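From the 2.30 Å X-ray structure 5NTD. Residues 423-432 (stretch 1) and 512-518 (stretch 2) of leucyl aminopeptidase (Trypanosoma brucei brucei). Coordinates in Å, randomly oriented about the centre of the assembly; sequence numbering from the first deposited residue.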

ATOM      1  N   GLY G 423     -14.042 -18.463 -37.295  1.00 32.52           N
ATOM      2  CA  GLY G 423     -15.205 -19.374 -37.385  1.00 31.59           C
ATOM      3  C   GLY G 423     -15.571 -20.034 -36.060  1.00 30.90           C
ATOM      4  O   GLY G 423     -16.731 -20.019 -35.622  1.00 31.82           O
ATOM      5  N   ALA G 424     -14.564 -20.579 -35.412  1.00 29.33           N
ATOM      6  CA  ALA G 424     -14.738 -21.208 -34.080  1.00 29.41           C
ATOM      7  C   ALA G 424     -15.179 -20.173 -33.027  1.00 29.94           C
ATOM      8  O   ALA G 424     -16.052 -20.422 -32.197  1.00 29.35           O
ATOM      9  CB  ALA G 424     -13.461 -21.870 -33.628  1.00 28.25           C
ATOM     10  N   GLU G 425     -14.600 -18.990 -33.123  1.00 29.68           N
ATOM     11  CA  GLU G 425     -14.973 -17.880 -32.223  1.00 29.48           C
ATOM     12  C   GLU G 425     -16.471 -17.527 -32.367  1.00 27.94           C
ATOM     13  O   GLU G 425     -17.220 -17.444 -31.388  1.00 26.50           O
ATOM     14  CB  GLU G 425     -14.130 -16.653 -32.488  1.00 29.46           C
ATOM     15  CG  GLU G 425     -14.414 -15.508 -31.549  1.00 32.24           C
ATOM     16  CD  GLU G 425     -13.559 -14.306 -31.880  1.00 34.75           C
ATOM     17  OE1 GLU G 425     -12.395 -14.293 -31.480  1.00 37.57           O
ATOM     18  OE2 GLU G 425     -14.057 -13.371 -32.516  1.00 37.18           O
ATOM     19  N   ALA G 426     -16.894 -17.352 -33.604  1.00 27.64           N
ATOM     20  CA  ALA G 426     -18.306 -16.987 -33.906  1.00 28.35           C
ATOM     21  C   ALA G 426     -19.276 -18.057 -33.442  1.00 26.91           C
ATOM     22  O   ALA G 426     -20.332 -17.783 -32.921  1.00 26.07           O
ATOM     23  CB  ALA G 426     -18.491 -16.739 -35.407  1.00 30.22           C
ATOM     24  N   ALA G 427     -18.854 -19.294 -33.592  1.00 27.11           N
ATOM     25  CA  ALA G 427     -19.668 -20.435 -33.141  1.00 26.76           C
ATOM     26  C   ALA G 427     -19.817 -20.477 -31.627  1.00 26.69           C
ATOM     27  O   ALA G 427     -20.898 -20.712 -31.111  1.00 27.81           O
ATOM     28  CB  ALA G 427     -19.064 -21.755 -33.644  1.00 26.72           C
ATOM     29  N   MET G 428     -18.718 -20.268 -30.914  1.00 26.16           N
ATOM     30  CA  MET G 428     -18.784 -20.214 -29.426  1.00 25.43           C
ATOM     31  C   MET G 428     -19.590 -19.022 -28.924  1.00 24.05           C
ATOM     32  O   MET G 428     -20.398 -19.139 -28.017  1.00 24.90           O
ATOM     33  CB  MET G 428     -17.405 -20.215 -28.824  1.00 26.01           C
ATOM     34  CG  MET G 428     -17.398 -20.392 -27.312  1.00 26.03           C
ATOM     35  SD  MET G 428     -18.165 -21.918 -26.739  1.00 26.95           S
ATOM     36  CE  MET G 428     -16.924 -23.119 -27.157  1.00 26.78           C
ATOM     37  N   LEU G 429     -19.436 -17.901 -29.590  1.00 24.16           N
ATOM     38  CA  LEU G 429     -20.298 -16.727 -29.288  1.00 25.47           C
ATOM     39  C   LEU G 429     -21.814 -16.987 -29.466  1.00 25.90           C
ATOM     40  O   LEU G 429     -22.639 -16.592 -28.651  1.00 23.94           O
ATOM     41  CB  LEU G 429     -19.919 -15.503 -30.110  1.00 25.12           C
ATOM     42  CG  LEU G 429     -18.583 -14.872 -29.736  1.00 25.75           C
ATOM     43  CD1 LEU G 429     -18.176 -13.858 -30.797  1.00 25.00           C
ATOM     44  CD2 LEU G 429     -18.631 -14.222 -28.364  1.00 26.77           C
ATOM     45  N   ARG G 430     -22.135 -17.629 -30.595  1.00 28.15           N
ATOM     46  CA  ARG G 430     -23.529 -18.053 -30.913  1.00 28.00           C
ATOM     47  C   ARG G 430     -24.027 -18.993 -29.798  1.00 27.44           C
ATOM     48  O   ARG G 430     -25.117 -18.805 -29.262  1.00 26.71           O
ATOM     49  CB  ARG G 430     -23.688 -18.706 -32.308  1.00 27.30           C
ATOM     50  N   ALA G 431     -23.191 -19.949 -29.421  1.00 25.93           N
ATOM     51  CA  ALA G 431     -23.553 -20.878 -28.347  1.00 27.14           C
ATOM     52  C   ALA G 431     -23.800 -20.175 -26.997  1.00 27.60           C
ATOM     53  O   ALA G 431     -24.695 -20.524 -26.234  1.00 28.00           O
ATOM     54  CB  ALA G 431     -22.474 -21.932 -28.175  1.00 27.97           C
ATOM     55  N   GLY G 432     -23.005 -19.155 -26.736  1.00 27.93           N
ATOM     56  CA  GLY G 432     -23.222 -18.316 -25.560  1.00 28.35           C
ATOM     57  C   GLY G 432     -24.564 -17.578 -25.555  1.00 29.57           C
ATOM     58  O   GLY G 432     -25.238 -17.514 -24.510  1.00 29.33           O
ATOM     59  N   ALA G 512     -23.525 -25.786 -19.967  1.00 24.89           N
ATOM     60  CA  ALA G 512     -24.587 -25.543 -20.955  1.00 25.03           C
ATOM     61  C   ALA G 512     -24.036 -24.870 -22.216  1.00 25.91           C
ATOM     62  O   ALA G 512     -24.468 -25.145 -23.329  1.00 25.34           O
ATOM     63  CB  ALA G 512     -25.707 -24.708 -20.373  1.00 25.81           C
ATOM     64  N   LEU G 513     -23.095 -23.960 -22.022  1.00 26.37           N
ATOM     65  CA  LEU G 513     -22.368 -23.320 -23.147  1.00 27.14           C
ATOM     66  C   LEU G 513     -21.773 -24.402 -24.064  1.00 26.90           C
ATOM     67  O   LEU G 513     -21.975 -24.386 -25.269  1.00 28.14           O
ATOM     68  CB  LEU G 513     -21.240 -22.418 -22.644  1.00 27.12           C
ATOM     69  CG  LEU G 513     -20.300 -21.784 -23.677  1.00 28.04           C
ATOM     70  CD1 LEU G 513     -21.068 -20.885 -24.619  1.00 28.83           C
ATOM     71  CD2 LEU G 513     -19.236 -20.997 -22.943  1.00 27.57           C
ATOM     72  N   LEU G 514     -21.053 -25.328 -23.459  1.00 26.04           N
ATOM     73  CA  LEU G 514     -20.447 -26.426 -24.199  1.00 26.49           C
ATOM     74  C   LEU G 514     -21.516 -27.315 -24.896  1.00 26.78           C
ATOM     75  O   LEU G 514     -21.361 -27.699 -26.044  1.00 27.77           O
ATOM     76  CB  LEU G 514     -19.603 -27.304 -23.295  1.00 26.63           C
ATOM     77  CG  LEU G 514     -18.316 -26.697 -22.758  1.00 27.31           C
ATOM     78  CD1 LEU G 514     -17.647 -27.638 -21.771  1.00 27.40           C
ATOM     79  CD2 LEU G 514     -17.357 -26.380 -23.906  1.00 27.44           C
ATOM     80  N   THR G 515     -22.569 -27.633 -24.164  1.00 26.16           N
ATOM     81  CA  THR G 515     -23.613 -28.470 -24.691  1.00 26.71           C
ATOM     82  C   THR G 515     -24.174 -27.842 -25.967  1.00 28.12           C
ATOM     83  O   THR G 515     -24.319 -28.507 -26.982  1.00 27.06           O
ATOM     84  CB  THR G 515     -24.721 -28.701 -23.671  1.00 26.39           C
ATOM     85  OG1 THR G 515     -24.162 -29.393 -22.542  1.00 25.16           O
ATOM     86  CG2 THR G 515     -25.836 -29.575 -24.272  1.00 26.98           C
ATOM     87  N   GLU G 516     -24.433 -26.544 -25.899  1.00 29.14           N
ATOM     88  CA  GLU G 516     -25.000 -25.809 -27.019  1.00 29.57           C
ATOM     89  C   GLU G 516     -23.992 -25.728 -28.151  1.00 31.49           C
ATOM     90  O   GLU G 516     -24.338 -25.896 -29.334  1.00 33.76           O
ATOM     91  CB  GLU G 516     -25.469 -24.447 -26.574  1.00 30.20           C
ATOM     92  CG  GLU G 516     -26.018 -23.566 -27.688  1.00 32.84           C
ATOM     93  CD  GLU G 516     -27.256 -24.148 -28.383  1.00 34.57           C
ATOM     94  OE1 GLU G 516     -27.997 -24.939 -27.755  1.00 32.80           O
ATOM     95  OE2 GLU G 516     -27.464 -23.822 -29.579  1.00 39.40           O
ATOM     96  N   TYR G 517     -22.730 -25.510 -27.803  1.00 31.19           N
ATOM     97  CA  TYR G 517     -21.650 -25.486 -28.813  1.00 29.51           C
ATOM     98  C   TYR G 517     -21.579 -26.850 -29.566  1.00 29.11           C
ATOM     99  O   TYR G 517     -21.540 -26.903 -30.808  1.00 27.75           O
ATOM    100  CB  TYR G 517     -20.284 -25.114 -28.179  1.00 28.25           C
ATOM    101  CG  TYR G 517     -19.082 -25.217 -29.121  1.00 26.59           C
ATOM    102  CD1 TYR G 517     -18.831 -24.251 -30.062  1.00 26.76           C
ATOM    103  CD2 TYR G 517     -18.262 -26.324 -29.097  1.00 26.58           C
ATOM    104  CE1 TYR G 517     -17.773 -24.381 -30.968  1.00 26.96           C
ATOM    105  CE2 TYR G 517     -17.204 -26.472 -29.988  1.00 26.29           C
ATOM    106  CZ  TYR G 517     -16.968 -25.512 -30.921  1.00 26.48           C
ATOM    107  OH  TYR G 517     -15.920 -25.652 -31.804  1.00 27.03           O
ATOM    108  N   PHE G 518     -21.570 -27.918 -28.802  1.00 29.61           N
ATOM    109  CA  PHE G 518     -21.529 -29.290 -29.380  1.00 33.32           C
ATOM    110  C   PHE G 518     -22.751 -29.571 -30.306  1.00 33.93           C
ATOM    111  O   PHE G 518     -22.614 -30.132 -31.369  1.00 32.95           O
ATOM    112  CB  PHE G 518     -21.505 -30.370 -28.300  1.00 33.31           C
ATOM    113  CG  PHE G 518     -20.302 -30.343 -27.419  1.00 30.95           C
ATOM    114  CD1 PHE G 518     -19.104 -29.845 -27.857  1.00 32.17           C
ATOM    115  CD2 PHE G 518     -20.380 -30.852 -26.139  1.00 31.35           C
ATOM    116  CE1 PHE G 518     -17.985 -29.828 -27.019  1.00 32.32           C
ATOM    117  CE2 PHE G 518     -19.288 -30.852 -25.298  1.00 30.71           C
ATOM    118  CZ  PHE G 518     -18.077 -30.344 -25.748  1.00 32.22           C
TER

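Two helical segments of one chain pack here, their axes 8.4 Å apart at closest approach and their N-to-C directions 121° apart. No hydrogen bond crosses between them. Backbone groups are paired within each helix, as in Gly432 N to Met428 O, 2.9 Å. The contact is mainly apolar packing, and it buries 378 Å² in total.

Gly423 makes no contact. Ala424 makes a distant contact: its O lies 4.5 Å from Tyr517 CE1. Glu425 and Ala426 take no part, and the CA-to-CB bond of Glu425 points away. Ala427 points toward the other helix. Its CB sits at the edge of the Tyr517 ring, 4.0 Å from CE1, and the short methyl fits beside the ring.

Met428 is the long side chain of this helix that reaches the partner. Its CA-to-CB bond runs sideways, but the t, p, p rotamer brings the end nearer. CE lies over one face of the Tyr517 ring, 3.8 Å from the ring centroid, in a CH-pi contact. SD rests 3.7 Å from Leu513 CG. A flexible thioether suits this place because it can touch both an aromatic face and an aliphatic branch.

Leu429 points away. Arg430 is modelled only to CB and makes no contact.

Ala431 is buried and points toward the partner. Its CB lies 3.6 Å from Tyr517 N and 3.9 Å from Tyr517 CB. The same methyl is 4.0 Å from Leu513 CD1 and 3.9 Å from Glu516 CG. Its small size allows close backbone approach: the CA atoms of Ala431 and Tyr517 are 5.0 Å apart. Glu516 contributes its aliphatic part, with CG 3.6 Å from Ala431 O.

At Gly432, Leu513 CD1 comes within 3.4 Å of the backbone N. The t, p rotamer of Leu513 carries its end to this helix.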